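PDB 6HKE: possible TctC subunit of the Tripartite Tricarboxylate Transport(TTT) Family from Rhodopseudomonas palustris, which binds malate in the periplasm with high affinity, probably delivering this C4-dicarboxylate to the membrane subunits of a tripartite tricarboxylate transporter. Local coordinates for residues Gly56-His68 with Phe91-Thr103. The protein carries 2 engineered substitutions. Residues are numbered along the deposited sequence; the frame is centred on the assembly and turned at random.
Sequences GAGGTLAATRVAH and FPKLAYRPDKDFT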
loop_
_atom_site.group_PDB
_atom_site.type_symbol
_atom_site.label_atom_id
_atom_site.label_comp_id
_atom_site.label_asym_id
_atom_site.label_seq_id
_atom_site.Cartn_x
_atom_site.Cartn_y
_atom_site.Cartn_z
ATOM N N GLY A 56 -13.630 -5.262 -3.040
ATOM C CA GLY A 56 -14.220 -5.384 -4.381
ATOM C C GLY A 56 -13.510 -4.502 -5.379
ATOM O O GLY A 56 -12.895 -3.499 -4.957
ATOM N N ALA A 57 -13.595 -4.893 -6.651
ATOM C CA ALA A 57 -13.237 -4.076 -7.823
ATOM C C ALA A 57 -11.739 -3.806 -7.729
ATOM O O ALA A 57 -11.323 -2.644 -7.867
ATOM C CB ALA A 57 -14.076 -2.816 -7.848
ATOM N N GLY A 58 -10.991 -4.873 -7.417
ATOM C CA GLY A 58 -9.536 -4.876 -7.190
ATOM C C GLY A 58 -9.061 -3.721 -6.327
ATOM O O GLY A 58 -8.018 -3.134 -6.647
ATOM N N GLY A 59 -9.771 -3.424 -5.251
ATOM C CA GLY A 59 -9.303 -2.469 -4.234
ATOM C C GLY A 59 -9.822 -1.066 -4.481
ATOM O O GLY A 59 -9.424 -0.169 -3.716
ATOM N N THR A 60 -10.700 -0.881 -5.480
ATOM C CA THR A 60 -11.189 0.453 -5.916
ATOM C C THR A 60 -12.649 0.697 -5.557
ATOM O O THR A 60 -13.018 1.875 -5.606
ATOM C CB THR A 60 -11.007 0.666 -7.420
ATOM O OG1 THR A 60 -11.860 -0.253 -8.096
ATOM C CG2 THR A 60 -9.562 0.488 -7.836
ATOM N N LEU A 61 -13.437 -0.339 -5.240
ATOM C CA LEU A 61 -14.853 -0.201 -4.822
ATOM C C LEU A 61 -14.961 0.724 -3.608
ATOM O O LEU A 61 -15.849 1.568 -3.626
ATOM C CB LEU A 61 -15.469 -1.563 -4.492
ATOM C CG LEU A 61 -16.884 -1.491 -3.905
ATOM C CD1 LEU A 61 -17.876 -1.012 -4.951
ATOM C CD2 LEU A 61 -17.318 -2.833 -3.354
ATOM N N ALA A 62 -14.125 0.558 -2.580
ATOM C CA ALA A 62 -14.181 1.386 -1.356
ATOM C C ALA A 62 -14.098 2.859 -1.751
ATOM O O ALA A 62 -14.956 3.634 -1.296
ATOM C CB ALA A 62 -13.081 1.043 -0.399
ATOM N N ALA A 63 -13.083 3.210 -2.548
ATOM C CA ALA A 63 -12.782 4.591 -2.978
ATOM C C ALA A 63 -13.943 5.102 -3.837
ATOM O O ALA A 63 -14.285 6.294 -3.738
ATOM C CB ALA A 63 -11.461 4.645 -3.707
ATOM N N THR A 64 -14.540 4.240 -4.653
ATOM C CA THR A 64 -15.713 4.612 -5.484
ATOM C C THR A 64 -16.888 4.976 -4.564
ATOM O O THR A 64 -17.499 6.036 -4.796
ATOM C CB THR A 64 -16.062 3.504 -6.480
ATOM O OG1 THR A 64 -14.876 3.259 -7.234
ATOM C CG2 THR A 64 -17.211 3.882 -7.386
ATOM N N ARG A 65 -17.202 4.155 -3.560
ATOM C CA ARG A 65 -18.333 4.431 -2.629
ATOM C C ARG A 65 -18.018 5.705 -1.836
ATOM O O ARG A 65 -18.927 6.523 -1.671
ATOM C CB ARG A 65 -18.651 3.241 -1.712
ATOM C CG ARG A 65 -19.514 2.182 -2.392
ATOM C CD ARG A 65 -20.293 1.289 -1.427
ATOM N NE ARG A 65 -20.837 0.118 -2.114
ATOM C CZ ARG A 65 -20.947 -1.109 -1.599
ATOM N NH1 ARG A 65 -21.441 -2.092 -2.338
ATOM N NH2 ARG A 65 -20.541 -1.367 -0.365
ATOM N N VAL A 66 -16.774 5.911 -1.407
ATOM C CA VAL A 66 -16.443 7.112 -0.583
ATOM C C VAL A 66 -16.375 8.366 -1.475
ATOM O O VAL A 66 -16.709 9.443 -0.990
ATOM C CB VAL A 66 -15.191 6.892 0.279
ATOM C CG1 VAL A 66 -14.744 8.180 0.957
ATOM C CG2 VAL A 66 -15.464 5.823 1.326
ATOM N N ALA A 67 -16.046 8.242 -2.755
ATOM C CA ALA A 67 -16.166 9.359 -3.719
ATOM C C ALA A 67 -17.598 9.913 -3.669
ATOM O O ALA A 67 -17.760 11.127 -3.841
ATOM C CB ALA A 67 -15.795 8.886 -5.101
ATOM N N HIS A 68 -18.574 9.048 -3.370
ATOM C CA HIS A 68 -20.037 9.306 -3.418
ATOM C C HIS A 68 -20.618 9.546 -2.017
ATOM O O HIS A 68 -21.836 9.813 -1.948
ATOM C CB HIS A 68 -20.746 8.139 -4.135
ATOM C CG HIS A 68 -20.435 8.101 -5.596
ATOM N ND1 HIS A 68 -19.763 7.053 -6.187
ATOM C CD2 HIS A 68 -20.634 9.012 -6.572
ATOM C CE1 HIS A 68 -19.594 7.305 -7.471
ATOM N NE2 HIS A 68 -20.126 8.492 -7.732
ATOM N N PHE A 91 -5.775 0.408 -14.420
ATOM C CA PHE A 91 -7.177 -0.043 -14.206
ATOM C C PHE A 91 -8.043 0.507 -15.334
ATOM O O PHE A 91 -8.227 1.715 -15.465
ATOM C CB PHE A 91 -7.706 0.379 -12.830
ATOM C CG PHE A 91 -8.815 -0.483 -12.280
ATOM C CD1 PHE A 91 -10.102 -0.415 -12.803
ATOM C CD2 PHE A 91 -8.586 -1.350 -11.220
ATOM C CE1 PHE A 91 -11.126 -1.203 -12.293
ATOM C CE2 PHE A 91 -9.610 -2.138 -10.712
ATOM C CZ PHE A 91 -10.876 -2.066 -11.249
ATOM N N PRO A 92 -8.568 -0.374 -16.210
ATOM C CA PRO A 92 -9.500 0.050 -17.250
ATOM C C PRO A 92 -10.810 0.554 -16.628
ATOM O O PRO A 92 -11.370 -0.153 -15.797
ATOM C CB PRO A 92 -9.755 -1.218 -18.085
ATOM C CG PRO A 92 -8.651 -2.188 -17.682
ATOM C CD PRO A 92 -8.284 -1.816 -16.260
ATOM N N LYS A 93 -11.254 1.748 -17.039
ATOM C CA LYS A 93 -12.557 2.342 -16.637
ATOM C C LYS A 93 -12.559 2.586 -15.125
ATOM O O LYS A 93 -13.560 2.223 -14.462
ATOM C CB LYS A 93 -13.718 1.414 -17.020
ATOM C CG LYS A 93 -13.729 0.924 -18.460
ATOM C CD LYS A 93 -13.858 2.023 -19.490
ATOM C CE LYS A 93 -14.815 1.655 -20.605
ATOM N NZ LYS A 93 -14.281 0.625 -21.528
ATOM N N LEU A 94 -11.487 3.170 -14.584
ATOM C CA LEU A 94 -11.447 3.531 -13.148
ATOM C C LEU A 94 -12.577 4.533 -12.887
ATOM O O LEU A 94 -12.699 5.471 -13.673
ATOM C CB LEU A 94 -10.074 4.103 -12.782
ATOM C CG LEU A 94 -9.874 4.371 -11.287
ATOM C CD1 LEU A 94 -9.923 3.077 -10.484
ATOM C CD2 LEU A 94 -8.572 5.111 -11.040
ATOM N N ALA A 95 -13.367 4.321 -11.825
ATOM C CA ALA A 95 -14.658 5.009 -11.570
ATOM C C ALA A 95 -14.438 6.406 -10.976
ATOM O O ALA A 95 -15.396 7.153 -10.913
ATOM C CB ALA A 95 -15.538 4.165 -10.677
ATOM N N TYR A 96 -13.218 6.763 -10.587
ATOM C CA TYR A 96 -12.910 8.053 -9.923
ATOM C C TYR A 96 -11.562 8.541 -10.431
ATOM O O TYR A 96 -10.819 7.752 -11.028
ATOM C CB TYR A 96 -12.895 7.889 -8.399
ATOM C CG TYR A 96 -11.951 6.822 -7.910
ATOM C CD1 TYR A 96 -10.594 7.065 -7.782
ATOM C CD2 TYR A 96 -12.410 5.556 -7.598
ATOM C CE1 TYR A 96 -9.716 6.087 -7.344
ATOM C CE2 TYR A 96 -11.545 4.562 -7.180
ATOM C CZ TYR A 96 -10.194 4.827 -7.035
ATOM O OH TYR A 96 -9.347 3.840 -6.619
ATOM N N ARG A 97 -11.301 9.822 -10.217
ATOM C CA ARG A 97 -9.986 10.474 -10.405
ATOM C C ARG A 97 -9.388 10.602 -9.003
ATOM O O ARG A 97 -9.989 11.199 -8.116
ATOM C CB ARG A 97 -10.210 11.806 -11.130
ATOM C CG ARG A 97 -11.141 11.693 -12.339
ATOM C CD ARG A 97 -11.735 13.006 -12.814
ATOM N NE ARG A 97 -12.613 13.568 -11.801
ATOM C CZ ARG A 97 -13.065 14.820 -11.787
ATOM N NH1 ARG A 97 -12.724 15.671 -12.746
ATOM N NH2 ARG A 97 -13.860 15.222 -10.805
ATOM N N PRO A 98 -8.235 9.984 -8.694
ATOM C CA PRO A 98 -7.706 10.072 -7.336
ATOM C C PRO A 98 -7.311 11.498 -6.933
ATOM O O PRO A 98 -7.326 11.753 -5.751
ATOM C CB PRO A 98 -6.482 9.158 -7.342
ATOM C CG PRO A 98 -6.690 8.264 -8.539
ATOM C CD PRO A 98 -7.446 9.099 -9.558
ATOM N N ASP A 99 -6.982 12.373 -7.894
ATOM C CA ASP A 99 -6.649 13.801 -7.614
ATOM C C ASP A 99 -7.926 14.602 -7.357
ATOM O O ASP A 99 -7.917 15.387 -6.415
ATOM C CB ASP A 99 -5.779 14.479 -8.682
ATOM C CG ASP A 99 -6.089 14.168 -10.140
ATOM O OD1 ASP A 99 -6.891 13.250 -10.404
ATOM O OD2 ASP A 99 -5.475 14.831 -11.002
ATOM N N LYS A 100 -8.987 14.398 -8.132
ATOM C CA LYS A 100 -10.095 15.376 -8.230
ATOM C C LYS A 100 -11.380 14.887 -7.559
ATOM O O LYS A 100 -12.258 15.729 -7.310
ATOM C CB LYS A 100 -10.330 15.703 -9.702
ATOM C CG LYS A 100 -9.228 16.547 -10.328
ATOM C CD LYS A 100 -9.400 16.729 -11.823
ATOM C CE LYS A 100 -8.556 17.855 -12.374
ATOM N NZ LYS A 100 -7.133 17.459 -12.471
ATOM N N ASP A 101 -11.513 13.602 -7.238
ATOM C CA ASP A 101 -12.763 13.079 -6.617
ATOM C C ASP A 101 -12.565 12.917 -5.102
ATOM O O ASP A 101 -13.450 12.324 -4.457
ATOM C CB ASP A 101 -13.226 11.830 -7.366
ATOM C CG ASP A 101 -13.821 12.172 -8.718
ATOM O OD1 ASP A 101 -14.575 13.164 -8.779
ATOM O OD2 ASP A 101 -13.525 11.465 -9.696
ATOM N N PHE A 102 -11.475 13.468 -4.555
ATOM C CA PHE A 102 -11.083 13.347 -3.128
ATOM C C PHE A 102 -10.441 14.637 -2.641
ATOM O O PHE A 102 -9.738 15.333 -3.411
ATOM C CB PHE A 102 -10.123 12.179 -2.891
ATOM C CG PHE A 102 -10.736 10.866 -3.287
ATOM C CD1 PHE A 102 -11.621 10.216 -2.447
ATOM C CD2 PHE A 102 -10.524 10.347 -4.551
ATOM C CE1 PHE A 102 -12.236 9.034 -2.840
ATOM C CE2 PHE A 102 -11.134 9.164 -4.938
ATOM C CZ PHE A 102 -11.974 8.498 -4.076
ATOM N N THR A 103 -10.712 14.933 -1.374
ATOM C CA THR A 103 -9.975 15.933 -0.585
ATOM C C THR A 103 -8.948 15.161 0.229
ATOM O O THR A 103 -9.315 14.446 1.170
ATOM C CB THR A 103 -10.926 16.811 0.230
ATOM O OG1 THR A 103 -11.750 17.441 -0.748
ATOM C CG2 THR A 103 -10.203 17.840 1.069
HETATM O O HOH W 1 -15.927 12.868 -3.885
#
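With chi1 of Y96 at 56°, its CG sits between the backbone N and the carbonyl carbon, and the ring lies against T60, A63 and T64; F102, its CG beside the backbone N (chi1 -60°), reaches A63 and A67 from where the connection runs into strand 102-118. These aromatics pack helix 61-67 against the connection from helix 82-90 to strand 102-118 in one lobe of a type II periplasmic binding protein. Y96 meets the helix with one side of its ring: CE2 lies 3.4 Å from T60 O and CD2 3.4 Å from T64 OG1, both oxygens near the ring plane, while the methyl of A63 approaches obliquely, its CB 3.5 Å from CE2. L94 CG lies over the centre of one face of this ring and F102 CZ toward the rim of the other, so the ring is sandwiched and its rotation about chi2 is probably restricted. Its OH touches the T60 methyl and is hydrogen-bonded to T83 O of helix 82-90. A leucine in place of Y96 would probably leave T83 O without this hydroxyl partner and open a gap beside A63 CB. T60 O is gripped twice from within its own segment, by T64 N and by T64 OG1, the hydroxyl standing 41° out of the carbonyl plane. Alongside, A95 CB rests on both branches of T64. At the G58 end, nearer the malate site, the F91 ring brings CE2 to 3.4 Å from A57 O, and T60 CG2 packs on L94 CD1. F102 turns its edge to A63 O, with CZ 3.2 Å away; A67 CB packs 4.0 Å from the same CZ. Beyond it, R97 grips D101 in a side-on salt bridge through NE and NH2, one to each carboxylate oxygen, and a single water donates to both A67 O and D101 O, 2.6 Å from the latter.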